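Local coordinates for protein aldehyde dehydrogenase (Burkholderia cenocepacia, PDB 4O6R) that probably oxidises aldehydes to carboxylic acids with NAD(P)+ as a member of the aldehyde dehydrogenase family, and binds AMP, at residues Q92-R103 against P321-T332. Sequence-based numbering, arbitrary orientation.
Sequences QLESLDTGHPIR and PLDPNTEMGPLT
Ile102 N donates to Pro321 O at 2.8 Å, with an N-H...O angle of 161°, where the turn joining two helices lies against the loop 321-332. This inner part is close-packed. The Pro321 ring lies against the turn, its CG 3.4 Å from Gly99 O, and on the same glycine the Pro330 ring rests, CD 3.5 Å from Gly99 O. Gly99, with positive phi just past the helix, and Gly329 bring the backbones together without side chains between them. Pro101, at the N-cap position of the next helix, places CG 3.5 Å from Gly329 N. At the far end Thr332 OG1, anti to its own carbonyl carbon (chi1 -64°), donates a hydrogen bond to Thr98 O (2.8 Å), in the carbonyl plane and on a lone pair.

On the outer side, Arg103 meets Glu327 largely through water. Its guanidinium has Glu327 CG over one face, while NE and NH1 bind separate waters that pass on to Glu327 O and OE2; another water joins Arg103 N to Asp323 O and Thr326 O. Glu327 also forms a salt bridge with Arg496 of the second subunit, and Arg103 NH2 is hydrogen-bonded to His493 O of that subunit. Leu322, though exposed overall, lays CD2 3.7 Å from Gln92 OE1 and 3.9 Å from Ser95 CB. The contact thus joins helices 87-98 and 102-123 to the loop between helices 302-315 and 334-349, with strand 27-32 beside Leu96 and helix 159-172 beside Thr98.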
ATOM      1  N   GLN A  92       8.232  23.771 -31.181  1.00 13.36           N
ATOM      2  CA  GLN A  92       9.151  24.527 -32.009  1.00 13.90           C
ATOM      3  C   GLN A  92      10.438  24.863 -31.258  1.00 13.52           C
ATOM      4  O   GLN A  92      11.528  24.712 -31.813  1.00 13.45           O
ATOM      5  CB  GLN A  92       8.498  25.804 -32.536  1.00 14.76           C
ATOM      6  CG  GLN A  92       7.411  25.566 -33.571  1.00 15.46           C
ATOM      7  CD  GLN A  92       7.965  25.143 -34.931  1.00 16.05           C
ATOM      8  OE1 GLN A  92       9.077  25.507 -35.301  1.00 16.36           O
ATOM      9  NE2 GLN A  92       7.157  24.425 -35.701  1.00 16.30           N
ATOM     10  N   LEU A  93      10.324  25.321 -30.014  1.00 13.17           N
ATOM     11  CA  LEU A  93      11.507  25.738 -29.242  1.00 13.27           C
ATOM     12  C   LEU A  93      12.401  24.540 -28.930  1.00 12.79           C
ATOM     13  O   LEU A  93      13.633  24.580 -29.126  1.00 12.81           O
ATOM     14  CB  LEU A  93      11.098  26.460 -27.956  1.00 13.28           C
ATOM     15  CG  LEU A  93      12.215  27.016 -27.075  1.00 13.45           C
ATOM     16  CD1 LEU A  93      13.034  28.033 -27.830  1.00 14.10           C
ATOM     17  CD2 LEU A  93      11.629  27.683 -25.832  1.00 13.67           C
ATOM     18  N   GLU A  94      11.776  23.451 -28.498  1.00 12.62           N
ATOM     19  CA  GLU A  94      12.504  22.203 -28.216  1.00 12.56           C
ATOM     20  C   GLU A  94      13.247  21.691 -29.461  1.00 12.96           C
ATOM     21  O   GLU A  94      14.439  21.373 -29.383  1.00 12.87           O
ATOM     22  CB  GLU A  94      11.545  21.124 -27.642  1.00 12.84           C
ATOM     23  CG  GLU A  94      12.210  19.828 -27.162  1.00 12.87           C
ATOM     24  CD  GLU A  94      12.978  19.949 -25.849  1.00 13.16           C
ATOM     25  OE1 GLU A  94      13.414  21.055 -25.474  1.00 13.26           O
ATOM     26  OE2 GLU A  94      13.204  18.900 -25.184  1.00 13.78           O
ATOM     27  N   SER A  95      12.565  21.643 -30.610  1.00 13.56           N
ATOM     28  CA  SER A  95      13.193  21.231 -31.877  1.00 14.12           C
ATOM     29  C   SER A  95      14.355  22.129 -32.297  1.00 14.36           C
ATOM     30  O   SER A  95      15.359  21.643 -32.791  1.00 14.68           O
ATOM     31  CB  SER A  95      12.173  21.139 -33.026  1.00 14.63           C
ATOM     32  OG  SER A  95      11.271  20.055 -32.798  1.00 14.81           O
ATOM     33  N   LEU A  96      14.211  23.428 -32.107  1.00 14.70           N
ATOM     34  CA  LEU A  96      15.241  24.387 -32.489  1.00 15.12           C
ATOM     35  C   LEU A  96      16.539  24.130 -31.714  1.00 14.58           C
ATOM     36  O   LEU A  96      17.627  24.145 -32.289  1.00 14.89           O
ATOM     37  CB  LEU A  96      14.749  25.803 -32.211  1.00 15.71           C
ATOM     38  CG  LEU A  96      15.575  26.963 -32.742  1.00 16.81           C
ATOM     39  CD1 LEU A  96      15.516  27.047 -34.259  1.00 17.67           C
ATOM     40  CD2 LEU A  96      15.103  28.277 -32.118  1.00 17.18           C
ATOM     41  N   ASP A  97      16.384  23.867 -30.426  1.00 13.74           N
ATOM     42  CA  ASP A  97      17.476  23.739 -29.469  1.00 13.11           C
ATOM     43  C   ASP A  97      18.117  22.344 -29.492  1.00 12.47           C
ATOM     44  O   ASP A  97      19.324  22.199 -29.365  1.00 12.46           O
ATOM     45  CB  ASP A  97      16.869  24.006 -28.069  1.00 13.21           C
ATOM     46  CG  ASP A  97      17.892  24.366 -27.027  1.00 13.46           C
ATOM     47  OD1 ASP A  97      19.080  24.557 -27.378  1.00 14.19           O
ATOM     48  OD2 ASP A  97      17.488  24.468 -25.851  1.00 13.60           O
ATOM     49  N   THR A  98      17.307  21.313 -29.639  1.00 11.55           N
ATOM     50  CA  THR A  98      17.787  19.942 -29.479  1.00 11.12           C
ATOM     51  C   THR A  98      18.077  19.219 -30.780  1.00 11.17           C
ATOM     52  O   THR A  98      18.848  18.282 -30.782  1.00 10.90           O
ATOM     53  CB  THR A  98      16.755  19.069 -28.775  1.00 10.67           C
ATOM     54  OG1 THR A  98      15.558  19.013 -29.566  1.00 10.75           O
ATOM     55  CG2 THR A  98      16.468  19.605 -27.417  1.00 10.54           C
ATOM     56  N   GLY A  99      17.433  19.645 -31.871  1.00 11.28           N
ATOM     57  CA  GLY A  99      17.469  18.906 -33.110  1.00 11.51           C
ATOM     58  C   GLY A  99      16.396  17.834 -33.262  1.00 11.41           C
ATOM     59  O   GLY A  99      16.342  17.194 -34.300  1.00 11.86           O
ATOM     60  N   HIS A 100      15.558  17.603 -32.261  1.00 10.97           N
ATOM     61  CA  HIS A 100      14.503  16.614 -32.401  1.00 11.08           C
ATOM     62  C   HIS A 100      13.611  17.034 -33.548  1.00 11.48           C
ATOM     63  O   HIS A 100      13.257  18.207 -33.618  1.00 11.53           O
ATOM     64  CB  HIS A 100      13.633  16.557 -31.175  1.00 10.83           C
ATOM     65  CG  HIS A 100      14.347  16.146 -29.924  1.00 10.76           C
ATOM     66  ND1 HIS A 100      13.692  15.992 -28.720  1.00 10.48           N
ATOM     67  CD2 HIS A 100      15.656  15.920 -29.671  1.00 10.90           C
ATOM     68  CE1 HIS A 100      14.561  15.670 -27.782  1.00 10.36           C
ATOM     69  NE2 HIS A 100      15.763  15.603 -28.334  1.00 10.62           N
ATOM     70  N   PRO A 101      13.241  16.100 -34.439  1.00 11.74           N
ATOM     71  CA  PRO A 101      12.251  16.444 -35.470  1.00 12.13           C
ATOM     72  C   PRO A 101      10.985  17.063 -34.855  1.00 12.07           C
ATOM     73  O   PRO A 101      10.480  16.595 -33.835  1.00 11.57           O
ATOM     74  CB  PRO A 101      11.938  15.092 -36.111  1.00 12.42           C
ATOM     75  CG  PRO A 101      13.228  14.316 -35.964  1.00 12.34           C
ATOM     76  CD  PRO A 101      13.807  14.752 -34.652  1.00 11.82           C
ATOM     77  N   ILE A 102      10.467  18.106 -35.481  1.00 12.60           N
ATOM     78  CA  ILE A 102       9.238  18.757 -35.021  1.00 12.82           C
ATOM     79  C   ILE A 102       8.095  17.764 -34.863  1.00 12.88           C
ATOM     80  O   ILE A 102       7.281  17.886 -33.971  1.00 12.46           O
ATOM     81  CB  ILE A 102       8.869  19.945 -35.958  1.00 13.41           C
ATOM     82  CG1 ILE A 102       7.676  20.763 -35.429  1.00 13.69           C
ATOM     83  CG2 ILE A 102       8.603  19.458 -37.369  1.00 14.03           C
ATOM     84  CD1 ILE A 102       7.883  21.457 -34.087  1.00 13.29           C
ATOM     85  N   ARG A 103       8.047  16.737 -35.698  1.00 13.55           N
ATOM     86  CA  ARG A 103       7.002  15.758 -35.515  1.00 13.99           C
ATOM     87  C   ARG A 103       7.112  15.029 -34.146  1.00 13.56           C
ATOM     88  O   ARG A 103       6.084  14.695 -33.561  1.00 13.10           O
ATOM     89  CB  ARG A 103       6.949  14.794 -36.699  1.00 14.72           C
ATOM     90  CG  ARG A 103       8.058  13.768 -36.730  1.00 14.85           C
ATOM     91  CD  ARG A 103       7.867  12.853 -37.915  1.00 15.89           C
ATOM     92  NE  ARG A 103       8.438  11.556 -37.630  1.00 16.39           N
ATOM     93  CZ  ARG A 103       8.130  10.426 -38.255  1.00 17.43           C
ATOM     94  NH1 ARG A 103       7.293  10.425 -39.299  1.00 18.11           N
ATOM     95  NH2 ARG A 103       8.721   9.290 -37.868  1.00 17.40           N
ATOM     96  N   PRO A 321      15.128  19.607 -38.597  1.00 14.55           N
ATOM     97  CA  PRO A 321      14.138  19.339 -37.562  1.00 14.36           C
ATOM     98  C   PRO A 321      12.836  20.103 -37.775  1.00 14.94           C
ATOM     99  O   PRO A 321      11.769  19.599 -37.438  1.00 14.55           O
ATOM    100  CB  PRO A 321      14.818  19.845 -36.289  1.00 14.21           C
ATOM    101  CG  PRO A 321      16.258  19.684 -36.554  1.00 14.19           C
ATOM    102  CD  PRO A 321      16.422  20.002 -38.004  1.00 14.50           C
ATOM    103  N   LEU A 322      12.908  21.297 -38.352  1.00 15.91           N
ATOM    104  CA  LEU A 322      11.689  22.088 -38.511  1.00 16.71           C
ATOM    105  C   LEU A 322      10.743  21.623 -39.631  1.00 17.05           C
ATOM    106  O   LEU A 322       9.609  22.061 -39.696  1.00 17.30           O
ATOM    107  CB  LEU A 322      12.039  23.569 -38.609  1.00 17.91           C
ATOM    108  CG  LEU A 322      12.736  24.110 -37.339  1.00 18.13           C
ATOM    109  CD1 LEU A 322      12.760  25.629 -37.290  1.00 19.16           C
ATOM    110  CD2 LEU A 322      12.156  23.585 -36.026  1.00 17.99           C
ATOM    111  N   ASP A 323      11.199  20.706 -40.481  1.00 16.92           N
ATOM    112  CA  ASP A 323      10.382  20.113 -41.543  1.00 17.30           C
ATOM    113  C   ASP A 323       9.572  18.911 -41.000  1.00 16.66           C
ATOM    114  O   ASP A 323      10.161  17.930 -40.546  1.00 15.87           O
ATOM    115  CB  ASP A 323      11.316  19.670 -42.678  1.00 17.45           C
ATOM    116  CG  ASP A 323      10.573  19.189 -43.921  1.00 18.13           C
ATOM    117  OD1 ASP A 323       9.396  18.800 -43.854  1.00 18.02           O
ATOM    118  OD2 ASP A 323      11.204  19.218 -44.993  1.00 18.89           O
ATOM    119  N   PRO A 324       8.226  18.987 -41.044  1.00 16.97           N
ATOM    120  CA  PRO A 324       7.359  17.916 -40.539  1.00 16.70           C
ATOM    121  C   PRO A 324       7.527  16.570 -41.242  1.00 16.77           C
ATOM    122  O   PRO A 324       7.102  15.544 -40.707  1.00 16.35           O
ATOM    123  CB  PRO A 324       5.930  18.440 -40.745  1.00 17.51           C
ATOM    124  CG  PRO A 324       6.047  19.765 -41.406  1.00 18.31           C
ATOM    125  CD  PRO A 324       7.483  20.142 -41.575  1.00 17.95           C
ATOM    126  N   ASN A 325       8.116  16.584 -42.441  1.00 17.16           N
ATOM    127  CA  ASN A 325       8.429  15.368 -43.185  0.50 16.96           C
ATOM    128  C   ASN A 325       9.699  14.694 -42.637  1.00 16.08           C
ATOM    129  O   ASN A 325       9.983  13.573 -42.973  1.00 15.79           O
ATOM    130  CB  ASN A 325       8.605  15.708 -44.682  0.50 17.74           C
ATOM    131  CG  ASN A 325       8.526  14.485 -45.587  0.50 17.94           C
ATOM    132  OD1 ASN A 325       7.715  13.587 -45.370  0.50 17.98           O
ATOM    133  ND2 ASN A 325       9.354  14.461 -46.620  0.50 18.32           N
ATOM    134  N   THR A 326      10.491  15.404 -41.822  1.00 15.46           N
ATOM    135  CA  THR A 326      11.741  14.846 -41.284  1.00 14.64           C
ATOM    136  C   THR A 326      11.477  13.765 -40.237  1.00 14.09           C
ATOM    137  O   THR A 326      10.689  13.973 -39.339  1.00 13.63           O
ATOM    138  CB  THR A 326      12.626  15.924 -40.645  1.00 14.68           C
ATOM    139  OG1 THR A 326      13.089  16.823 -41.663  1.00 15.06           O
ATOM    140  CG2 THR A 326      13.823  15.302 -39.870  1.00 14.08           C
ATOM    141  N   GLU A 327      12.147  12.618 -40.380  1.00 13.76           N
ATOM    142  CA  GLU A 327      12.011  11.493 -39.450  1.00 13.42           C
ATOM    143  C   GLU A 327      13.171  11.384 -38.470  1.00 13.46           C
ATOM    144  O   GLU A 327      12.997  10.851 -37.388  1.00 13.14           O
ATOM    145  CB  GLU A 327      11.905  10.179 -40.203  1.00 13.32           C
ATOM    146  CG  GLU A 327      10.642  10.031 -41.039  1.00 13.73           C
ATOM    147  CD  GLU A 327      10.614   8.735 -41.839  1.00 13.95           C
ATOM    148  OE1 GLU A 327      11.643   8.381 -42.489  1.00 13.66           O
ATOM    149  OE2 GLU A 327       9.549   8.063 -41.811  1.00 14.28           O
ATOM    150  N   MET A 328      14.350  11.855 -38.869  1.00 14.13           N
ATOM    151  CA  MET A 328      15.513  11.878 -37.999  1.00 14.52           C
ATOM    152  C   MET A 328      16.274  13.190 -38.174  1.00 13.80           C
ATOM    153  O   MET A 328      16.580  13.595 -39.269  1.00 13.26           O
ATOM    154  CB  MET A 328      16.449  10.700 -38.275  1.00 16.31           C
ATOM    155  CG  MET A 328      17.688  10.712 -37.370  1.00 18.50           C
ATOM    156  SD  MET A 328      18.835   9.297 -37.539  1.00 21.54           S
ATOM    157  CE  MET A 328      17.924   8.187 -36.582  1.00 18.80           C
ATOM    158  N   GLY A 329      16.563  13.848 -37.059  1.00 12.98           N
ATOM    159  CA  GLY A 329      17.319  15.077 -37.080  1.00 12.79           C
ATOM    160  C   GLY A 329      18.785  14.854 -36.826  1.00 12.20           C
ATOM    161  O   GLY A 329      19.288  13.721 -36.867  1.00 11.69           O
ATOM    162  N   PRO A 330      19.489  15.938 -36.542  1.00 12.18           N
ATOM    163  CA  PRO A 330      20.889  15.826 -36.240  1.00 12.26           C
ATOM    164  C   PRO A 330      21.085  15.427 -34.798  1.00 11.93           C
ATOM    165  O   PRO A 330      20.135  15.495 -34.016  1.00 11.66           O
ATOM    166  CB  PRO A 330      21.391  17.258 -36.452  1.00 12.67           C
ATOM    167  CG  PRO A 330      20.231  18.095 -36.060  1.00 12.84           C
ATOM    168  CD  PRO A 330      19.018  17.330 -36.481  1.00 12.60           C
ATOM    169  N   LEU A 331      22.313  15.071 -34.444  1.00 12.05           N
ATOM    170  CA  LEU A 331      22.695  14.937 -33.041  1.00 12.31           C
ATOM    171  C   LEU A 331      22.752  16.309 -32.386  1.00 12.26           C
ATOM    172  O   LEU A 331      22.827  17.324 -33.063  1.00 12.22           O
ATOM    173  CB  LEU A 331      24.039  14.243 -32.910  1.00 12.68           C
ATOM    174  CG  LEU A 331      24.146  12.896 -33.622  1.00 13.13           C
ATOM    175  CD1 LEU A 331      25.422  12.179 -33.238  1.00 13.34           C
ATOM    176  CD2 LEU A 331      22.971  12.014 -33.304  1.00 13.12           C
ATOM    177  N   THR A 332      22.683  16.348 -31.065  1.00 11.97           N
ATOM    178  CA  THR A 332      22.503  17.617 -30.376  1.00 12.60           C
ATOM    179  C   THR A 332      23.794  18.510 -30.353  1.00 13.53           C
ATOM    180  O   THR A 332      23.703  19.746 -30.294  1.00 13.67           O
ATOM    181  CB  THR A 332      21.904  17.381 -28.973  1.00 12.38           C
ATOM    182  OG1 THR A 332      20.584  16.806 -29.094  1.00 12.19           O
ATOM    183  CG2 THR A 332      21.790  18.640 -28.218  1.00 12.75           C
TER
HETATM  184  O   HOH W   1       7.868  23.546 -38.529  1.00 14.45           O
HETATM  185  O   HOH W   2      18.766  15.602 -31.669  1.00  9.39           O
HETATM  186  O   HOH W   3      18.501  16.193 -27.523  1.00 11.45           O
HETATM  187  O   HOH W   4       9.563  16.213 -38.233  1.00 11.01           O
HETATM  188  O   HOH W   5       7.093   8.140 -40.930  1.00 11.53           O
HETATM  189  O   HOH W   6      10.637  10.815 -36.030  1.00 15.99           O